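Local coordinates for hypothetical protein SP2199 (Streptococcus pneumoniae TIGR4, PDB 2IBO) that is of unknown function but belongs to the thiamine-binding protein family and so may bind thiamine or a related compound, at the interface of chains A and B and the interface of chains C and B. Coordinates in Å, arbitrary orientation; residue numbers count along the deposited sequence, not the author numbering. Chains: chain A/B/C, Hypothetical protein SP2199.

Chain B meets two other copies of the protein here. Contact 1 and contact 3 are neighbouring patches of the A-B interface, with the centres of their C-alpha atoms about 8 Å apart. They share A:Leu12 and B:Leu10. Contact 2 joins B to C; its C-alpha centre lies about 11 Å from that of contact 1 and about 16 Å from that of contact 3. Strand 69-78 of chain B serves both partners, with B:Phe71 and B:Asn73 facing A and B:Lys75 facing C. Both interfaces are two-fold symmetric. Together they are consistent with the tetramer of the deposited assembly, which may be the biological form.

Contact 1: the interface of chains A and B. Residues chain A 8, 10, 12, 71, 73; chain B 8, 10, 71, 73.
Extended beta-strand backbone on both sides carries A:Gln8, A:Leu10, A:Phe71 and A:Asn73 against the same four residues of chain B. A:Asn73 and B:Asn73 meet tip to tip across the two-fold axis. Two hydrogen bonds join their side-chain amides. A:Asn73 ND2 donates to B:Asn73 OD1 at 2.6 Å, and B:Asn73 ND2 donates to A:Asn73 OD1 at 2.7 Å. Both are bent, and A:Asn73 OD1 and B:Asn73 OD1 clash at 2.8 Å, so the detailed geometry, perhaps the amide orientation, is doubtful. Each donor sits above the plane of the carbonyl it reaches, not on a lone pair; the amide planes are 53° apart.

Beside this polar pair lie leucine and phenylalanine contacts, and a glutamine amide meets each ring. A:Leu10 and B:Leu10 cross at about a right angle and touch through their CD1 methyls. A:Leu10 CD1 also lies over the face of the B:Phe71 ring, 4.0 Å from its centroid, in a CH-pi contact. In the twin, B:Leu10 CD1 reaches A:Phe71 CD1 at 3.3 Å. Each Phe71 has CG anti to its backbone N (chi1 178°), which sends the ring toward the partner. The extended A:Gln8 brings its amide oxygen OE1 over the face of the B:Phe71 ring at the CZ and CE2 end, the two planes 79° apart. B:Gln8 meets A:Phe71 likewise.

The site joins strands 2-11 and 69-78 of chain A to strands 2-10 and 69-78 of chain B, sheet surface against sheet surface.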
ATOM      1  N   GLN A   8       1.834  -6.279  -5.840  1.00 16.83           N
ATOM      2  CA  GLN A   8       0.764  -7.082  -5.259  1.00 18.94           C
ATOM      3  C   GLN A   8      -0.474  -7.007  -6.110  1.00 18.16           C
ATOM      4  O   GLN A   8      -1.063  -5.935  -6.278  1.00 14.76           O
ATOM      5  CB  GLN A   8       0.394  -6.630  -3.847  1.00 32.73           C
ATOM      6  CG  GLN A   8      -0.730  -7.478  -3.263  1.00 33.16           C
ATOM      7  CD  GLN A   8      -1.262  -6.941  -1.968  1.00 36.36           C
ATOM      8  OE1 GLN A   8      -2.215  -7.482  -1.422  1.00 39.48           O
ATOM      9  NE2 GLN A   8      -0.655  -5.872  -1.460  1.00 36.02           N
ATOM     10  N   LEU A  10      -4.371  -8.168  -6.950  1.00 29.33           N
ATOM     11  CA  LEU A  10      -5.591  -8.570  -6.284  1.00 33.11           C
ATOM     12  C   LEU A  10      -6.774  -8.585  -7.252  1.00 35.46           C
ATOM     13  O   LEU A  10      -7.404  -7.556  -7.496  1.00 34.39           O
ATOM     14  CB  LEU A  10      -5.873  -7.632  -5.098  1.00 48.82           C
ATOM     15  CG  LEU A  10      -4.845  -7.683  -3.956  1.00 49.93           C
ATOM     16  CD1 LEU A  10      -5.177  -6.652  -2.908  1.00 49.98           C
ATOM     17  CD2 LEU A  10      -4.831  -9.069  -3.328  1.00 51.09           C
ATOM     18  N   LEU A  12     -10.520  -9.308  -8.378  1.00 92.29           N
ATOM     19  CA  LEU A  12     -11.758  -9.315  -7.596  1.00 88.04           C
ATOM     20  C   LEU A  12     -13.031  -9.723  -8.355  1.00 84.53           C
ATOM     21  O   LEU A  12     -14.091  -9.121  -8.150  1.00 85.44           O
ATOM     22  CB  LEU A  12     -11.971  -7.922  -6.984  1.00 81.24           C
ATOM     23  CG  LEU A  12     -10.750  -7.109  -6.523  1.00 81.75           C
ATOM     24  CD1 LEU A  12     -11.183  -5.674  -6.268  1.00 81.74           C
ATOM     25  CD2 LEU A  12     -10.123  -7.711  -5.267  1.00 81.78           C
ATOM     26  N   PHE A  71      -6.950  -5.149  -9.258  1.00 29.09           N
ATOM     27  CA  PHE A  71      -6.443  -4.098  -8.390  1.00 27.28           C
ATOM     28  C   PHE A  71      -5.032  -4.481  -7.991  1.00 25.41           C
ATOM     29  O   PHE A  71      -4.752  -5.649  -7.719  1.00 24.35           O
ATOM     30  CB  PHE A  71      -7.302  -3.920  -7.130  1.00 37.33           C
ATOM     31  CG  PHE A  71      -6.763  -2.871  -6.202  1.00 38.62           C
ATOM     32  CD1 PHE A  71      -5.736  -3.176  -5.306  1.00 39.43           C
ATOM     33  CD2 PHE A  71      -7.198  -1.551  -6.293  1.00 38.34           C
ATOM     34  CE1 PHE A  71      -5.141  -2.184  -4.525  1.00 39.48           C
ATOM     35  CE2 PHE A  71      -6.608  -0.551  -5.515  1.00 38.06           C
ATOM     36  CZ  PHE A  71      -5.576  -0.871  -4.631  1.00 37.87           C
ATOM     37  N   ASN A  73      -1.309  -3.244  -5.764  1.00 28.29           N
ATOM     38  CA  ASN A  73      -0.581  -2.381  -4.852  1.00 27.43           C
ATOM     39  C   ASN A  73       0.821  -2.467  -5.411  1.00 27.87           C
ATOM     40  O   ASN A  73       1.305  -3.565  -5.706  1.00 28.06           O
ATOM     41  CB  ASN A  73      -0.560  -2.960  -3.435  1.00 42.85           C
ATOM     42  CG  ASN A  73      -1.844  -2.715  -2.669  1.00 47.40           C
ATOM     43  OD1 ASN A  73      -2.231  -3.522  -1.817  1.00 49.75           O
ATOM     44  ND2 ASN A  73      -2.497  -1.591  -2.940  1.00 46.96           N
TER
ATOM     45  N   GLN B   8      -8.336   1.031   3.290  1.00 13.18           N
ATOM     46  CA  GLN B   8      -8.846   0.530   2.013  1.00 15.49           C
ATOM     47  C   GLN B   8      -9.150  -0.955   2.147  1.00 16.47           C
ATOM     48  O   GLN B   8      -8.239  -1.765   2.327  1.00 15.37           O
ATOM     49  CB  GLN B   8      -7.830   0.709   0.888  1.00 24.51           C
ATOM     50  CG  GLN B   8      -8.293   0.085  -0.414  1.00 25.96           C
ATOM     51  CD  GLN B   8      -7.213   0.053  -1.485  1.00 28.86           C
ATOM     52  OE1 GLN B   8      -7.511  -0.018  -2.681  1.00 30.27           O
ATOM     53  NE2 GLN B   8      -5.953   0.095  -1.063  1.00 29.07           N
ATOM     54  N   LEU B  10     -10.405  -4.374   0.507  1.00 21.79           N
ATOM     55  CA  LEU B  10     -10.601  -5.074  -0.743  1.00 25.33           C
ATOM     56  C   LEU B  10     -11.172  -6.455  -0.379  1.00 28.63           C
ATOM     57  O   LEU B  10     -10.435  -7.375  -0.029  1.00 28.73           O
ATOM     58  CB  LEU B  10      -9.261  -5.207  -1.467  1.00 19.16           C
ATOM     59  CG  LEU B  10      -8.651  -3.894  -1.965  1.00 18.59           C
ATOM     60  CD1 LEU B  10      -7.314  -4.175  -2.584  1.00 17.53           C
ATOM     61  CD2 LEU B  10      -9.570  -3.228  -2.986  1.00 18.99           C
ATOM     62  N   PHE B  71      -9.123  -8.330   2.555  1.00 40.81           N
ATOM     63  CA  PHE B  71      -7.770  -7.806   2.464  1.00 37.06           C
ATOM     64  C   PHE B  71      -7.875  -6.300   2.615  1.00 34.69           C
ATOM     65  O   PHE B  71      -8.782  -5.676   2.077  1.00 33.74           O
ATOM     66  CB  PHE B  71      -7.110  -8.148   1.123  1.00 55.63           C
ATOM     67  CG  PHE B  71      -5.733  -7.568   0.985  1.00 57.49           C
ATOM     68  CD1 PHE B  71      -5.550  -6.247   0.559  1.00 58.12           C
ATOM     69  CD2 PHE B  71      -4.618  -8.296   1.389  1.00 57.32           C
ATOM     70  CE1 PHE B  71      -4.277  -5.660   0.550  1.00 57.85           C
ATOM     71  CE2 PHE B  71      -3.345  -7.720   1.384  1.00 57.53           C
ATOM     72  CZ  PHE B  71      -3.176  -6.397   0.965  1.00 56.83           C
ATOM     73  N   ASN B  73      -5.570  -2.434   2.928  1.00 25.91           N
ATOM     74  CA  ASN B  73      -4.347  -1.656   2.820  1.00 25.21           C
ATOM     75  C   ASN B  73      -4.586  -0.596   3.873  1.00 24.28           C
ATOM     76  O   ASN B  73      -5.672  -0.024   3.932  1.00 23.62           O
ATOM     77  CB  ASN B  73      -4.241  -0.964   1.456  1.00 45.89           C
ATOM     78  CG  ASN B  73      -3.733  -1.879   0.357  1.00 50.09           C
ATOM     79  OD1 ASN B  73      -4.077  -1.704  -0.822  1.00 51.11           O
ATOM     80  ND2 ASN B  73      -2.893  -2.842   0.726  1.00 47.25           N
TER

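Contact 2: the interface of chains C and B. Residues chain C 4-6, 42, 44, 75, 77, 87; chain B 40-42, 75.
The loop residues B:Pro40, B:Phe41 and B:Glu42 of chain B meet strands 2-11, 43-46 and 70-79 of chain C, with C:Lys87 of helix 84-87 and the loop residue C:Glu42 alongside. B:Lys75 comes from strand 69-78. B:Phe41 is the main apolar plug and hides 105 Å² against chain C. It has CG anti to its carbonyl carbon (chi1 -83°), which points the ring into chain C. C:Lys75 runs past it in the opposite direction, with its CB over one ring face toward the rim. C:Val44 CG2 lies at the ring edge, in plane. C:Ala6 CB touches B:Phe41 CD2 at 3.5 Å, and C:Ser4 approaches the far end of the ring. B:Pro40 CG packs on C:Val44 CG2.

Next to the ring, two lysines and two glutamates form a symmetric salt-bridge cluster. C:Lys75 NZ bonds to B:Glu42 OE2 at 2.6 Å, and B:Lys75 NZ bonds to C:Glu42 OE2 at 2.8 Å. Both lysines come from above the carboxylate planes. The carboxylates stack tip to tip, nearly parallel at 9°. The lysines probably offset the repulsion between them. Within chain B, B:Glu42 OE1 uses its syn lone pair to accept from B:Lys75 NZ at 3.3 Å. Water 1 links C:Lys75 NZ, at 3.2 Å, to B:Glu42 OE2, at 2.5 Å.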
ATOM      1  N   SER C   4      -7.094   3.493 -13.302  1.00 23.71           N
ATOM      2  CA  SER C   4      -6.992   4.552 -12.319  1.00 24.69           C
ATOM      3  C   SER C   4      -5.705   4.282 -11.552  1.00 24.75           C
ATOM      4  O   SER C   4      -5.384   3.133 -11.258  1.00 25.63           O
ATOM      5  CB  SER C   4      -8.195   4.545 -11.382  1.00 27.54           C
ATOM      6  OG  SER C   4      -8.284   5.774 -10.684  1.00 30.04           O
ATOM      7  N   ILE C   5      -4.975   5.349 -11.247  1.00 27.39           N
ATOM      8  CA  ILE C   5      -3.694   5.283 -10.558  1.00 25.92           C
ATOM      9  C   ILE C   5      -3.717   6.249  -9.394  1.00 26.45           C
ATOM     10  O   ILE C   5      -4.129   7.398  -9.546  1.00 28.33           O
ATOM     11  CB  ILE C   5      -2.555   5.702 -11.532  1.00 17.95           C
ATOM     12  CG1 ILE C   5      -2.354   4.608 -12.570  1.00 17.57           C
ATOM     13  CG2 ILE C   5      -1.278   6.027 -10.791  1.00 15.73           C
ATOM     14  CD1 ILE C   5      -2.060   3.274 -11.955  1.00 20.74           C
ATOM     15  N   ALA C   6      -3.293   5.786  -8.227  1.00 15.98           N
ATOM     16  CA  ALA C   6      -3.236   6.638  -7.047  1.00 15.10           C
ATOM     17  C   ALA C   6      -1.749   6.741  -6.748  1.00 15.81           C
ATOM     18  O   ALA C   6      -1.053   5.723  -6.668  1.00 16.09           O
ATOM     19  CB  ALA C   6      -3.975   5.984  -5.898  1.00 21.04           C
ATOM     20  N   GLU C  42      -2.590  10.589  -1.206  1.00 22.32           N
ATOM     21  CA  GLU C  42      -2.203  10.213  -2.551  1.00 22.89           C
ATOM     22  C   GLU C  42      -2.908  11.042  -3.623  1.00 22.13           C
ATOM     23  O   GLU C  42      -3.994  11.586  -3.387  1.00 22.81           O
ATOM     24  CB  GLU C  42      -2.529   8.734  -2.742  1.00 23.43           C
ATOM     25  CG  GLU C  42      -4.005   8.420  -2.570  1.00 23.82           C
ATOM     26  CD  GLU C  42      -4.268   6.946  -2.394  1.00 25.46           C
ATOM     27  OE1 GLU C  42      -5.449   6.539  -2.441  1.00 25.92           O
ATOM     28  OE2 GLU C  42      -3.301   6.190  -2.202  1.00 27.37           O
ATOM     29  N   VAL C  44      -4.838  10.986  -7.042  1.00 14.30           N
ATOM     30  CA  VAL C  44      -5.571  10.031  -7.871  1.00 15.06           C
ATOM     31  C   VAL C  44      -5.736  10.495  -9.304  1.00 15.37           C
ATOM     32  O   VAL C  44      -6.277  11.567  -9.548  1.00 14.13           O
ATOM     33  CB  VAL C  44      -6.986   9.754  -7.275  1.00 23.39           C
ATOM     34  CG1 VAL C  44      -7.773   8.824  -8.184  1.00 21.23           C
ATOM     35  CG2 VAL C  44      -6.857   9.155  -5.888  1.00 21.52           C
ATOM     36  N   LYS C  75      -1.228   2.734  -6.422  1.00 29.70           N
ATOM     37  CA  LYS C  75      -2.380   1.856  -6.473  1.00 29.74           C
ATOM     38  C   LYS C  75      -2.820   1.876  -7.914  1.00 31.71           C
ATOM     39  O   LYS C  75      -2.952   2.947  -8.516  1.00 32.97           O
ATOM     40  CB  LYS C  75      -3.524   2.377  -5.612  1.00 17.53           C
ATOM     41  CG  LYS C  75      -3.395   2.090  -4.154  1.00 14.85           C
ATOM     42  CD  LYS C  75      -4.472   2.827  -3.383  1.00 16.01           C
ATOM     43  CE  LYS C  75      -4.243   2.713  -1.889  1.00 15.89           C
ATOM     44  NZ  LYS C  75      -5.205   3.577  -1.152  1.00 19.14           N
ATOM     45  N   ASN C  77      -5.700   0.292 -10.692  1.00 24.88           N
ATOM     46  CA  ASN C  77      -6.992  -0.368 -10.825  1.00 24.92           C
ATOM     47  C   ASN C  77      -7.257  -0.402 -12.331  1.00 24.97           C
ATOM     48  O   ASN C  77      -7.452   0.639 -12.954  1.00 24.53           O
ATOM     49  CB  ASN C  77      -8.068   0.434 -10.076  1.00 14.16           C
ATOM     50  CG  ASN C  77      -9.438  -0.211 -10.135  1.00 13.79           C
ATOM     51  OD1 ASN C  77      -9.559  -1.424 -10.290  1.00 10.55           O
ATOM     52  ND2 ASN C  77     -10.477   0.594  -9.987  1.00 17.01           N
ATOM     53  N   LYS C  87     -17.112   5.551  -7.836  1.00 56.63           N
ATOM     54  CA  LYS C  87     -16.587   5.026  -6.577  1.00 57.09           C
ATOM     55  C   LYS C  87     -17.079   5.953  -5.482  1.00 58.68           C
ATOM     56  O   LYS C  87     -17.637   5.504  -4.486  1.00 59.14           O
ATOM     57  CB  LYS C  87     -15.053   5.018  -6.560  1.00 41.66           C
ATOM     58  CG  LYS C  87     -14.393   3.966  -7.435  1.00 39.99           C
ATOM     59  CD  LYS C  87     -12.925   4.304  -7.661  1.00 39.20           C
ATOM     60  CE  LYS C  87     -12.243   3.334  -8.635  1.00 38.42           C
ATOM     61  NZ  LYS C  87     -10.954   3.914  -9.136  1.00 38.12           N
TER
ATOM     62  N   PRO B  40     -11.186   8.445  -3.346  1.00 40.26           N
ATOM     63  CA  PRO B  40     -11.352   7.354  -4.316  1.00 40.18           C
ATOM     64  C   PRO B  40     -10.793   5.966  -4.043  1.00 41.28           C
ATOM     65  O   PRO B  40     -11.367   4.970  -4.493  1.00 42.61           O
ATOM     66  CB  PRO B  40     -10.760   7.918  -5.605  1.00 20.59           C
ATOM     67  CG  PRO B  40     -10.539   9.381  -5.340  1.00 20.43           C
ATOM     68  CD  PRO B  40     -10.335   9.518  -3.889  1.00 20.66           C
ATOM     69  N   PHE B  41      -9.684   5.881  -3.324  1.00 30.80           N
ATOM     70  CA  PHE B  41      -9.085   4.565  -3.077  1.00 30.43           C
ATOM     71  C   PHE B  41      -9.043   4.165  -1.605  1.00 30.43           C
ATOM     72  O   PHE B  41      -8.878   2.985  -1.278  1.00 32.02           O
ATOM     73  CB  PHE B  41      -7.659   4.550  -3.616  1.00 23.15           C
ATOM     74  CG  PHE B  41      -7.564   4.269  -5.078  1.00 23.21           C
ATOM     75  CD1 PHE B  41      -7.587   2.966  -5.530  1.00 23.42           C
ATOM     76  CD2 PHE B  41      -7.404   5.303  -6.006  1.00 23.20           C
ATOM     77  CE1 PHE B  41      -7.446   2.684  -6.884  1.00 23.86           C
ATOM     78  CE2 PHE B  41      -7.262   5.030  -7.361  1.00 22.55           C
ATOM     79  CZ  PHE B  41      -7.281   3.719  -7.802  1.00 22.17           C
ATOM     80  N   GLU B  42      -9.189   5.144  -0.722  1.00 25.83           N
ATOM     81  CA  GLU B  42      -9.112   4.875   0.690  1.00 26.61           C
ATOM     82  C   GLU B  42      -9.900   5.884   1.509  1.00 26.90           C
ATOM     83  O   GLU B  42     -10.147   7.001   1.055  1.00 28.43           O
ATOM     84  CB  GLU B  42      -7.635   4.897   1.102  1.00 24.16           C
ATOM     85  CG  GLU B  42      -6.956   6.249   0.917  1.00 23.81           C
ATOM     86  CD  GLU B  42      -5.432   6.153   0.918  1.00 25.66           C
ATOM     87  OE1 GLU B  42      -4.757   7.201   0.895  1.00 23.13           O
ATOM     88  OE2 GLU B  42      -4.898   5.026   0.932  1.00 29.42           O
ATOM     89  N   LYS B  75      -2.697   2.855   5.913  1.00 30.25           N
ATOM     90  CA  LYS B  75      -1.596   3.798   6.021  1.00 29.84           C
ATOM     91  C   LYS B  75      -1.724   4.446   7.397  1.00 31.62           C
ATOM     92  O   LYS B  75      -2.815   4.880   7.776  1.00 32.76           O
ATOM     93  CB  LYS B  75      -1.710   4.889   4.964  1.00 19.86           C
ATOM     94  CG  LYS B  75      -1.236   4.512   3.582  1.00 17.17           C
ATOM     95  CD  LYS B  75      -1.605   5.594   2.594  1.00 15.79           C
ATOM     96  CE  LYS B  75      -1.310   5.162   1.170  1.00 17.56           C
ATOM     97  NZ  LYS B  75      -1.750   6.180   0.187  1.00 18.22           N
TER
HETATM   98  O   HOH W   1      -4.486   2.768   1.853  1.00 34.61           O

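Contact 3: the interface of chains A and B. Residues chain A 11-12, 18; chain B 10, 12-14, 18.
A:Leu12 and B:Leu12 pack against each other just after the first strand of this thiamine-binding family fold. The apolar contact is carried by both Leu12 side chains, which cross at about a right angle. The CD2 methyl of A:Leu12 presses on the base of the partner residue, 3.3 Å from B:Leu12 CA and 3.4 Å from B:Leu12 CB. As modelled, the two leucines do not mirror each other, but A:Leu12 is poorly ordered and the fine detail of its packing is uncertain. A:Leu12 has CG anti to its carbonyl carbon, whereas B:Leu12 has CG between the backbone N and the carbonyl carbon (chi1 51°). That torsion turns the end of B:Leu12 away from the A:Leu12 methyls and toward A:Arg18.

Contacts between arginine and leucine lie on either side of this pair. A:Arg18, extended from CG to NE, offers one face of its guanidinium to B:Leu12. B:Leu12 CD2 lies 3.6 Å above that plane, toward the rim, and 3.7 Å from A:Arg18 NE. On the other side B:Arg18, bent at chi2 and chi3, brings NH2 to 3.7 Å from A:Leu12 CD1. Both arginines act here through van der Waals packing.

Backbone groups play a lesser part. The A:Leu12 and B:Val13 carbonyl oxygens approach to 3.3 Å, but both are acceptors and do not bond. A:Pro11 O lies 4.0 Å from B:Leu12 CB. Both Arg18 residues sit at the start of the first helix, 18-31 in A and 17-31 in B.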
ATOM      1  N   PRO A  11      -7.063  -9.754  -7.849  1.00 43.28           N
ATOM      2  CA  PRO A  11      -8.184  -9.906  -8.795  1.00 46.68           C
ATOM      3  C   PRO A  11      -9.462  -9.998  -7.965  1.00 50.24           C
ATOM      4  O   PRO A  11      -9.484 -10.699  -6.954  1.00 50.48           O
ATOM      5  CB  PRO A  11      -7.867 -11.220  -9.505  1.00 59.68           C
ATOM      6  CG  PRO A  11      -6.364 -11.339  -9.365  1.00 59.23           C
ATOM      7  CD  PRO A  11      -6.145 -10.900  -7.942  1.00 57.98           C
ATOM      8  N   LEU A  12     -10.520  -9.308  -8.378  1.00 92.29           N
ATOM      9  CA  LEU A  12     -11.758  -9.315  -7.596  1.00 88.04           C
ATOM     10  C   LEU A  12     -13.031  -9.723  -8.355  1.00 84.53           C
ATOM     11  O   LEU A  12     -14.091  -9.121  -8.150  1.00 85.44           O
ATOM     12  CB  LEU A  12     -11.971  -7.922  -6.984  1.00 81.24           C
ATOM     13  CG  LEU A  12     -10.750  -7.109  -6.523  1.00 81.75           C
ATOM     14  CD1 LEU A  12     -11.183  -5.674  -6.268  1.00 81.74           C
ATOM     15  CD2 LEU A  12     -10.123  -7.711  -5.267  1.00 81.78           C
ATOM     16  N   ARG A  18      -8.396 -17.052  -8.643  1.00 70.39           N
ATOM     17  CA  ARG A  18      -7.625 -15.886  -8.230  1.00 70.89           C
ATOM     18  C   ARG A  18      -6.143 -16.223  -8.095  1.00 70.56           C
ATOM     19  O   ARG A  18      -5.294 -15.593  -8.724  1.00 71.39           O
ATOM     20  CB  ARG A  18      -8.160 -15.331  -6.907  1.00 67.35           C
ATOM     21  CG  ARG A  18      -7.164 -14.471  -6.147  1.00 68.03           C
ATOM     22  CD  ARG A  18      -7.769 -13.703  -4.983  1.00 68.28           C
ATOM     23  NE  ARG A  18      -6.793 -12.829  -4.337  1.00 69.50           N
ATOM     24  CZ  ARG A  18      -5.947 -13.226  -3.396  1.00 68.86           C
ATOM     25  NH1 ARG A  18      -5.953 -14.487  -2.985  1.00 68.20           N
ATOM     26  NH2 ARG A  18      -5.092 -12.363  -2.864  1.00 67.34           N
TER
ATOM     27  N   LEU B  10     -10.405  -4.374   0.507  1.00 21.79           N
ATOM     28  CA  LEU B  10     -10.601  -5.074  -0.743  1.00 25.33           C
ATOM     29  C   LEU B  10     -11.172  -6.455  -0.379  1.00 28.63           C
ATOM     30  O   LEU B  10     -10.435  -7.375  -0.029  1.00 28.73           O
ATOM     31  CB  LEU B  10      -9.261  -5.207  -1.467  1.00 19.16           C
ATOM     32  CG  LEU B  10      -8.651  -3.894  -1.965  1.00 18.59           C
ATOM     33  CD1 LEU B  10      -7.314  -4.175  -2.584  1.00 17.53           C
ATOM     34  CD2 LEU B  10      -9.570  -3.228  -2.986  1.00 18.99           C
ATOM     35  N   LEU B  12     -12.306  -8.639  -2.275  1.00 86.76           N
ATOM     36  CA  LEU B  12     -12.047  -9.596  -3.348  1.00 89.53           C
ATOM     37  C   LEU B  12     -13.191 -10.596  -3.506  1.00 87.53           C
ATOM     38  O   LEU B  12     -13.006 -11.810  -3.419  1.00 86.53           O
ATOM     39  CB  LEU B  12     -10.704 -10.317  -3.121  1.00 86.81           C
ATOM     40  CG  LEU B  12     -10.321 -10.988  -1.799  1.00 86.87           C
ATOM     41  CD1 LEU B  12     -10.905 -12.393  -1.705  1.00 86.55           C
ATOM     42  CD2 LEU B  12      -8.803 -11.055  -1.730  1.00 86.20           C
ATOM     43  N   VAL B  13     -14.384 -10.057  -3.736  1.00 81.79           N
ATOM     44  CA  VAL B  13     -15.568 -10.874  -3.912  1.00 84.61           C
ATOM     45  C   VAL B  13     -16.314 -10.405  -5.168  1.00 86.86           C
ATOM     46  O   VAL B  13     -16.151  -9.264  -5.609  1.00 86.95           O
ATOM     47  CB  VAL B  13     -16.473 -10.801  -2.653  1.00 68.41           C
ATOM     48  CG1 VAL B  13     -17.188  -9.464  -2.587  1.00 68.30           C
ATOM     49  CG2 VAL B  13     -17.449 -11.961  -2.645  1.00 68.57           C
ATOM     50  N   GLN B  14     -17.112 -11.313  -5.735  1.00 84.53           N
ATOM     51  CA  GLN B  14     -17.898 -11.115  -6.967  1.00 84.53           C
ATOM     52  C   GLN B  14     -18.767  -9.850  -7.098  1.00 88.83           C
ATOM     53  O   GLN B  14     -19.871  -9.796  -6.550  1.00 85.91           O
ATOM     54  CB  GLN B  14     -18.802 -12.339  -7.170  1.00 88.85           C
ATOM     55  CG  GLN B  14     -18.092 -13.681  -7.026  1.00 84.51           C
ATOM     56  CD  GLN B  14     -19.046 -14.815  -6.658  1.00 86.53           C
ATOM     57  OE1 GLN B  14     -19.570 -14.869  -5.540  1.00 85.63           O
ATOM     58  NE2 GLN B  14     -19.278 -15.723  -7.603  1.00 85.53           N
ATOM     59  N   ARG B  18     -19.008  -6.689  -3.277  1.00 49.55           N
ATOM     60  CA  ARG B  18     -17.795  -5.986  -2.907  1.00 48.71           C
ATOM     61  C   ARG B  18     -18.074  -4.547  -2.448  1.00 46.77           C
ATOM     62  O   ARG B  18     -17.424  -4.051  -1.519  1.00 45.46           O
ATOM     63  CB  ARG B  18     -16.768  -6.030  -4.051  1.00 85.81           C
ATOM     64  CG  ARG B  18     -17.270  -5.632  -5.423  1.00 88.09           C
ATOM     65  CD  ARG B  18     -16.810  -4.237  -5.810  1.00 87.49           C
ATOM     66  NE  ARG B  18     -15.408  -4.017  -5.467  1.00 83.45           N
ATOM     67  CZ  ARG B  18     -14.715  -2.937  -5.810  1.00 84.56           C
ATOM     68  NH1 ARG B  18     -15.287  -1.971  -6.517  1.00 87.93           N
ATOM     69  NH2 ARG B  18     -13.454  -2.813  -5.422  1.00 84.72           N
TER